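Local coordinates for protein M157 (Murid herpesvirus 1, PDB 2NYK) that serves as a viral MHC class I-like ligand for the Ly49 receptors of mouse natural killer cells, at residues 23-28 against 73-78; 98-103 against 113-118. The protein carries 1 engineered substitution. All coordinates share one frame; numbering follows the deposited sequence.

Contact 1 (23-28 against 73-78); sequences MEFEVT and YVFLDI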
loop_
_atom_site.group_PDB
_atom_site.type_symbol
_atom_site.label_atom_id
_atom_site.label_comp_id
_atom_site.label_asym_id
_atom_site.label_seq_id
_atom_site.Cartn_x
_atom_site.Cartn_y
_atom_site.Cartn_z
ATOM N N MET A 23 8.954 1.567 -2.572
ATOM C CA MET A 23 8.281 2.338 -1.558
ATOM C C MET A 23 7.650 3.529 -2.255
ATOM O O MET A 23 8.262 4.134 -3.169
ATOM C CB MET A 23 9.257 2.787 -0.469
ATOM C CG MET A 23 8.584 3.430 0.754
ATOM S SD MET A 23 9.649 3.448 2.267
ATOM C CE MET A 23 10.677 2.022 1.967
ATOM N N GLU A 24 6.415 3.845 -1.856
ATOM C CA GLU A 24 5.677 4.937 -2.477
ATOM C C GLU A 24 5.356 5.913 -1.388
ATOM O O GLU A 24 4.704 5.557 -0.400
ATOM C CB GLU A 24 4.407 4.413 -3.147
ATOM C CG GLU A 24 4.638 3.334 -4.285
ATOM C CD GLU A 24 5.015 1.934 -3.777
ATOM O OE1 GLU A 24 4.450 1.453 -2.778
ATOM O OE2 GLU A 24 5.900 1.298 -4.381
ATOM N N PHE A 25 5.829 7.141 -1.551
ATOM C CA PHE A 25 5.593 8.209 -0.591
ATOM C C PHE A 25 4.599 9.144 -1.228
ATOM O O PHE A 25 4.813 9.594 -2.371
ATOM C CB PHE A 25 6.893 8.989 -0.334
ATOM C CG PHE A 25 8.030 8.156 0.151
ATOM C CD1 PHE A 25 8.208 7.929 1.517
ATOM C CD2 PHE A 25 8.942 7.604 -0.760
ATOM C CE1 PHE A 25 9.270 7.163 1.976
ATOM C CE2 PHE A 25 9.996 6.846 -0.333
ATOM C CZ PHE A 25 10.189 6.636 1.046
ATOM N N GLU A 26 3.500 9.441 -0.535
ATOM C CA GLU A 26 2.497 10.301 -1.132
ATOM C C GLU A 26 2.015 11.373 -0.158
ATOM O O GLU A 26 1.789 11.096 1.019
ATOM C CB GLU A 26 1.317 9.456 -1.619
ATOM C CG GLU A 26 0.169 10.264 -2.219
ATOM C CD GLU A 26 -0.802 9.370 -2.980
ATOM O OE1 GLU A 26 -1.913 9.819 -3.292
ATOM O OE2 GLU A 26 -0.460 8.216 -3.267
ATOM N N VAL A 27 1.840 12.596 -0.648
ATOM C CA VAL A 27 1.318 13.664 0.183
ATOM C C VAL A 27 0.264 14.424 -0.597
ATOM O O VAL A 27 0.469 14.763 -1.764
ATOM C CB VAL A 27 2.420 14.667 0.648
ATOM C CG1 VAL A 27 1.807 15.785 1.488
ATOM C CG2 VAL A 27 3.495 13.948 1.452
ATOM N N THR A 28 -0.864 14.672 0.065
ATOM C CA THR A 28 -1.953 15.441 -0.502
ATOM C C THR A 28 -2.228 16.633 0.408
ATOM O O THR A 28 -2.299 16.488 1.632
ATOM C CB THR A 28 -3.224 14.584 -0.654
ATOM O OG1 THR A 28 -2.944 13.477 -1.522
ATOM C CG2 THR A 28 -4.347 15.405 -1.239
ATOM N N TYR A 73 9.609 10.175 7.566
ATOM C CA TYR A 73 8.761 11.220 8.133
ATOM C C TYR A 73 9.178 12.588 7.627
ATOM O O TYR A 73 8.348 13.390 7.196
ATOM C CB TYR A 73 8.804 11.222 9.674
ATOM C CG TYR A 73 8.045 12.420 10.234
ATOM C CD1 TYR A 73 6.714 12.301 10.612
ATOM C CD2 TYR A 73 8.638 13.687 10.312
ATOM C CE1 TYR A 73 5.994 13.405 11.083
ATOM C CE2 TYR A 73 7.924 14.793 10.783
ATOM C CZ TYR A 73 6.601 14.637 11.165
ATOM O OH TYR A 73 5.864 15.715 11.624
ATOM N N VAL A 74 10.475 12.861 7.708
ATOM C CA VAL A 74 11.016 14.149 7.289
ATOM C C VAL A 74 10.806 14.383 5.788
ATOM O O VAL A 74 10.447 15.487 5.392
ATOM C CB VAL A 74 12.519 14.269 7.677
ATOM C CG1 VAL A 74 13.182 15.479 7.017
ATOM C CG2 VAL A 74 12.669 14.340 9.209
ATOM N N PHE A 75 11.020 13.355 4.959
ATOM C CA PHE A 75 10.771 13.480 3.517
ATOM C C PHE A 75 9.339 13.961 3.254
ATOM O O PHE A 75 9.112 14.913 2.514
ATOM C CB PHE A 75 11.023 12.150 2.790
ATOM C CG PHE A 75 10.783 12.237 1.320
ATOM C CD1 PHE A 75 11.742 12.803 0.483
ATOM C CD2 PHE A 75 9.575 11.816 0.771
ATOM C CE1 PHE A 75 11.509 12.947 -0.860
ATOM C CE2 PHE A 75 9.359 11.912 -0.600
ATOM C CZ PHE A 75 10.314 12.474 -1.409
ATOM N N LEU A 76 8.379 13.316 3.901
ATOM C CA LEU A 76 6.962 13.638 3.734
ATOM C C LEU A 76 6.606 15.022 4.282
ATOM O O LEU A 76 5.798 15.743 3.691
ATOM C CB LEU A 76 6.132 12.580 4.459
ATOM C CG LEU A 76 6.176 11.204 3.783
ATOM C CD1 LEU A 76 5.640 10.128 4.706
ATOM C CD2 LEU A 76 5.400 11.234 2.488
ATOM N N ASP A 77 7.210 15.370 5.420
ATOM C CA ASP A 77 7.036 16.683 6.055
ATOM C C ASP A 77 7.519 17.798 5.136
ATOM O O ASP A 77 6.827 18.772 4.928
ATOM C CB ASP A 77 7.788 16.728 7.399
ATOM C CG ASP A 77 7.425 17.948 8.233
ATOM O OD1 ASP A 77 8.304 18.457 8.961
ATOM O OD2 ASP A 77 6.271 18.403 8.158
ATOM N N ILE A 78 8.702 17.628 4.568
ATOM C CA ILE A 78 9.244 18.569 3.600
ATOM C C ILE A 78 8.360 18.711 2.348
ATOM O O ILE A 78 8.111 19.828 1.896
ATOM C CB ILE A 78 10.681 18.194 3.192
ATOM C CG1 ILE A 78 11.641 18.364 4.389
ATOM C CG2 ILE A 78 11.117 19.024 1.985
ATOM C CD1 ILE A 78 13.099 18.027 4.074
#

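Contact 2 (98-103 against 113-118); sequences CVRYAC and DVYHTT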
loop_
_atom_site.group_PDB
_atom_site.type_symbol
_atom_site.label_atom_id
_atom_site.label_comp_id
_atom_site.label_asym_id
_atom_site.label_seq_id
_atom_site.Cartn_x
_atom_site.Cartn_y
_atom_site.Cartn_z
ATOM N N CYS A 98 -1.368 16.988 -5.041
ATOM C CA CYS A 98 -0.811 15.754 -4.541
ATOM C C CYS A 98 0.531 15.483 -5.210
ATOM O O CYS A 98 0.718 15.774 -6.397
ATOM C CB CYS A 98 -1.801 14.617 -4.779
ATOM S SG CYS A 98 -1.235 13.029 -4.169
ATOM N N VAL A 99 1.469 14.941 -4.430
ATOM C CA VAL A 99 2.750 14.487 -4.965
ATOM C C VAL A 99 2.959 13.030 -4.564
ATOM O O VAL A 99 2.630 12.648 -3.442
ATOM C CB VAL A 99 3.937 15.388 -4.526
ATOM C CG1 VAL A 99 4.104 15.409 -2.970
ATOM C CG2 VAL A 99 5.236 14.960 -5.198
ATOM N N ARG A 100 3.496 12.227 -5.484
ATOM C CA ARG A 100 3.784 10.821 -5.216
ATOM C C ARG A 100 5.160 10.408 -5.736
ATOM O O ARG A 100 5.437 10.557 -6.919
ATOM C CB ARG A 100 2.716 9.936 -5.875
ATOM C CG ARG A 100 2.868 8.427 -5.607
ATOM C CD ARG A 100 1.799 7.653 -6.438
ATOM N NE ARG A 100 1.920 6.192 -6.309
ATOM C CZ ARG A 100 1.575 5.489 -5.222
ATOM N NH1 ARG A 100 1.092 6.093 -4.142
ATOM N NH2 ARG A 100 1.723 4.170 -5.201
ATOM N N TYR A 101 6.008 9.888 -4.849
ATOM C CA TYR A 101 7.312 9.367 -5.250
ATOM C C TYR A 101 7.192 7.863 -5.212
ATOM O O TYR A 101 6.965 7.279 -4.143
ATOM C CB TYR A 101 8.412 9.811 -4.293
ATOM C CG TYR A 101 8.859 11.256 -4.465
ATOM C CD1 TYR A 101 8.023 12.316 -4.117
ATOM C CD2 TYR A 101 10.113 11.550 -5.007
ATOM C CE1 TYR A 101 8.421 13.646 -4.299
ATOM C CE2 TYR A 101 10.528 12.886 -5.187
ATOM C CZ TYR A 101 9.676 13.907 -4.828
ATOM O OH TYR A 101 10.074 15.217 -5.001
ATOM N N ALA A 102 7.304 7.241 -6.373
ATOM C CA ALA A 102 7.231 5.794 -6.471
ATOM C C ALA A 102 8.656 5.333 -6.760
ATOM O O ALA A 102 9.183 5.516 -7.885
ATOM C CB ALA A 102 6.269 5.403 -7.585
ATOM N N CYS A 103 9.285 4.763 -5.734
ATOM C CA CYS A 103 10.724 4.476 -5.770
ATOM C C CYS A 103 11.050 2.981 -5.727
ATOM O O CYS A 103 10.484 2.237 -4.920
ATOM C CB CYS A 103 11.422 5.174 -4.598
ATOM S SG CYS A 103 11.202 6.955 -4.575
ATOM N N ASP A 113 9.785 7.418 -9.848
ATOM C CA ASP A 113 8.905 8.127 -10.762
ATOM C C ASP A 113 8.184 9.090 -9.864
ATOM O O ASP A 113 7.690 8.704 -8.809
ATOM C CB ASP A 113 7.925 7.185 -11.438
ATOM C CG ASP A 113 8.619 6.119 -12.292
ATOM O OD1 ASP A 113 9.608 6.422 -12.986
ATOM O OD2 ASP A 113 8.157 4.962 -12.260
ATOM N N VAL A 114 8.162 10.351 -10.251
ATOM C CA VAL A 114 7.582 11.384 -9.405
ATOM C C VAL A 114 6.324 11.978 -10.056
ATOM O O VAL A 114 6.385 12.470 -11.178
ATOM C CB VAL A 114 8.613 12.495 -9.126
ATOM C CG1 VAL A 114 8.024 13.543 -8.179
ATOM C CG2 VAL A 114 9.923 11.879 -8.565
ATOM N N TYR A 115 5.194 11.939 -9.342
ATOM C CA TYR A 115 3.931 12.406 -9.902
ATOM C C TYR A 115 3.397 13.570 -9.103
ATOM O O TYR A 115 3.370 13.520 -7.871
ATOM C CB TYR A 115 2.900 11.278 -9.891
ATOM C CG TYR A 115 3.366 10.035 -10.588
ATOM C CD1 TYR A 115 3.233 9.906 -11.970
ATOM C CD2 TYR A 115 3.945 8.984 -9.877
ATOM C CE1 TYR A 115 3.664 8.745 -12.639
ATOM C CE2 TYR A 115 4.383 7.811 -10.542
ATOM C CZ TYR A 115 4.243 7.714 -11.923
ATOM O OH TYR A 115 4.655 6.572 -12.599
ATOM N N HIS A 116 2.974 14.616 -9.809
ATOM C CA HIS A 116 2.318 15.768 -9.218
ATOM C C HIS A 116 0.952 15.877 -9.875
ATOM O O HIS A 116 0.839 15.710 -11.090
ATOM C CB HIS A 116 3.110 17.050 -9.500
ATOM C CG HIS A 116 4.373 17.172 -8.709
ATOM N ND1 HIS A 116 5.554 16.581 -9.098
ATOM C CD2 HIS A 116 4.642 17.824 -7.551
ATOM C CE1 HIS A 116 6.493 16.849 -8.209
ATOM N NE2 HIS A 116 5.966 17.607 -7.262
ATOM N N THR A 117 -0.081 16.139 -9.076
ATOM C CA THR A 117 -1.439 16.251 -9.603
ATOM C C THR A 117 -2.160 17.433 -8.980
ATOM O O THR A 117 -2.154 17.610 -7.748
ATOM C CB THR A 117 -2.268 14.987 -9.347
ATOM O OG1 THR A 117 -1.603 13.866 -9.928
ATOM C CG2 THR A 117 -3.651 15.116 -9.980
ATOM N N THR A 118 -2.767 18.235 -9.851
ATOM C CA THR A 118 -3.651 19.321 -9.449
ATOM C C THR A 118 -4.970 19.142 -10.213
ATOM O O THR A 118 -5.086 18.257 -11.063
ATOM C CB THR A 118 -3.049 20.709 -9.750
ATOM O OG1 THR A 118 -2.995 20.919 -11.164
ATOM C CG2 THR A 118 -1.642 20.844 -9.169
#

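Contact 1 (23-28 against 73-78)
Val27 of the strand segment 23-28 and Leu76 of the helix segment 73-78 are the residues whose CA atoms come nearest across the contact, 6.7 Å apart. The helix lies over the face of the strand, its axis 8.7 Å away, and the two run in broadly the same direction, crossing at -35°. No hydrogen bond spans the gap; side chains fill most of it, and Leu76 and Val27 also touch backbone carbonyl oxygens. From the strand, Phe25 and Val27 point their CB atoms at the helix, while Glu26 between them turns to the far face of the sheet, where its carboxylate is paired with Arg100. From the helix come Phe75, directed at the strand, and Leu76, whose CB leaves at a slant but whose branch end reaches the sheet. Leu76 CD2 is the hub of the packing. It presses on Val27 CG2 at 3.5 Å, tighter than an ordinary van der Waals contact, and sits 3.9 Å from Phe25 CB, near the plane of the Phe25 ring at its edge. The same methyl lies over the strand backbone, 3.9 Å from Glu26 O. With Val27 CG1 anti to the backbone N (chi1 179°), CG2 lies beside that N, and it is CG2 that meets Leu76. The two phenylalanine side chains cross at about a right angle, Phe75 CE2 coming within 3.8 Å of Phe25 CB. Their rings meet obliquely, centroids 5.2 Å apart and planes at 58°. Ile153 of helix 148-154 touches the side chains of both phenylalanines. This is the helix-on-sheet packing of the MHC class I-like platform. Its side-chain contacts are apolar and no polar bond crosses it: shape and burial hold helix 71-90 to the strand here.

Contact 2 (98-103 against 113-118)
The ring of Tyr101 carries Val114 on one face, and the imidazole of His116 carries Val99 in the same manner, so each non-hydrogen-bonded pair of this antiparallel hairpin joins a flat group to a valine. Val114 CG1 stands 3.9 Å from the centroid of the Tyr101 ring, 15° off the normal, a CH-pi contact displaced toward the rim; the other methyl, CG2, reaches CD2 and CE2 of the same ring. In the second pair Val99 CG2 lies 3.7 Å from the His116 centroid and comes as near as 3.4 Å to His116 NE2. That methyl is anti to the backbone N, which leaves Val99 CG1 in the crowded position between N and the carbonyl carbon (chi1 61°). In both pairs the partners lie side by side and point the same way. Tyr115, on the opposite face of the sheet with Arg100 and Ala102, has Ala102 CB at its ring edge, 4.3 Å from Tyr115 CE2. Between the faces, six backbone hydrogen bonds join Cys98 with Thr117, Arg100 with Tyr115 and Ala102 with Asp113. The shortest runs from Arg100 N to Tyr115 O at 2.7 Å. Ala102 N to Asp113 O is 2.9 Å. CA-H...O contacts supplement them, the nearest from Val99 CA to Tyr115 O at 3.1 Å. Past the paired residues, Cys103 is tied by a disulfide to Cys112 of the partner strand. Strands 96-106 and 109-118 lie in the platform sheet between strand 21-30, beside the first, and strand 122-128, beside the second. From helix 71-90, Leu83 meets Val99, Gln79 and Arg82 meet Tyr101, and Arg82 also meets His116; Thr150 of helix 148-154 touches Tyr101 and Val114.

How the contacts relate
Contact 1 fixes a helix onto a sheet and contact 2 continues that sheet outward by the hairpin 96-118, and the two share a border because strands 21-30 and 96-106 are neighbours. Their centres are 10 Å apart. Across the border Tyr101 N probably donates a hydrogen bond to Phe25 O at 2.8 Å, and on the face turned from the helices Arg100 NH1 meets Glu26 OE2 at 2.8 Å in a salt bridge. On the helix-covered face Phe75 of contact 1 meets the Tyr101 ring of contact 2 edge-to-face, so the contacts join there through a pair of rings. Both segments of contact 1 precede those of contact 2 in the chain, with helix 71-90 followed by strand 96-106.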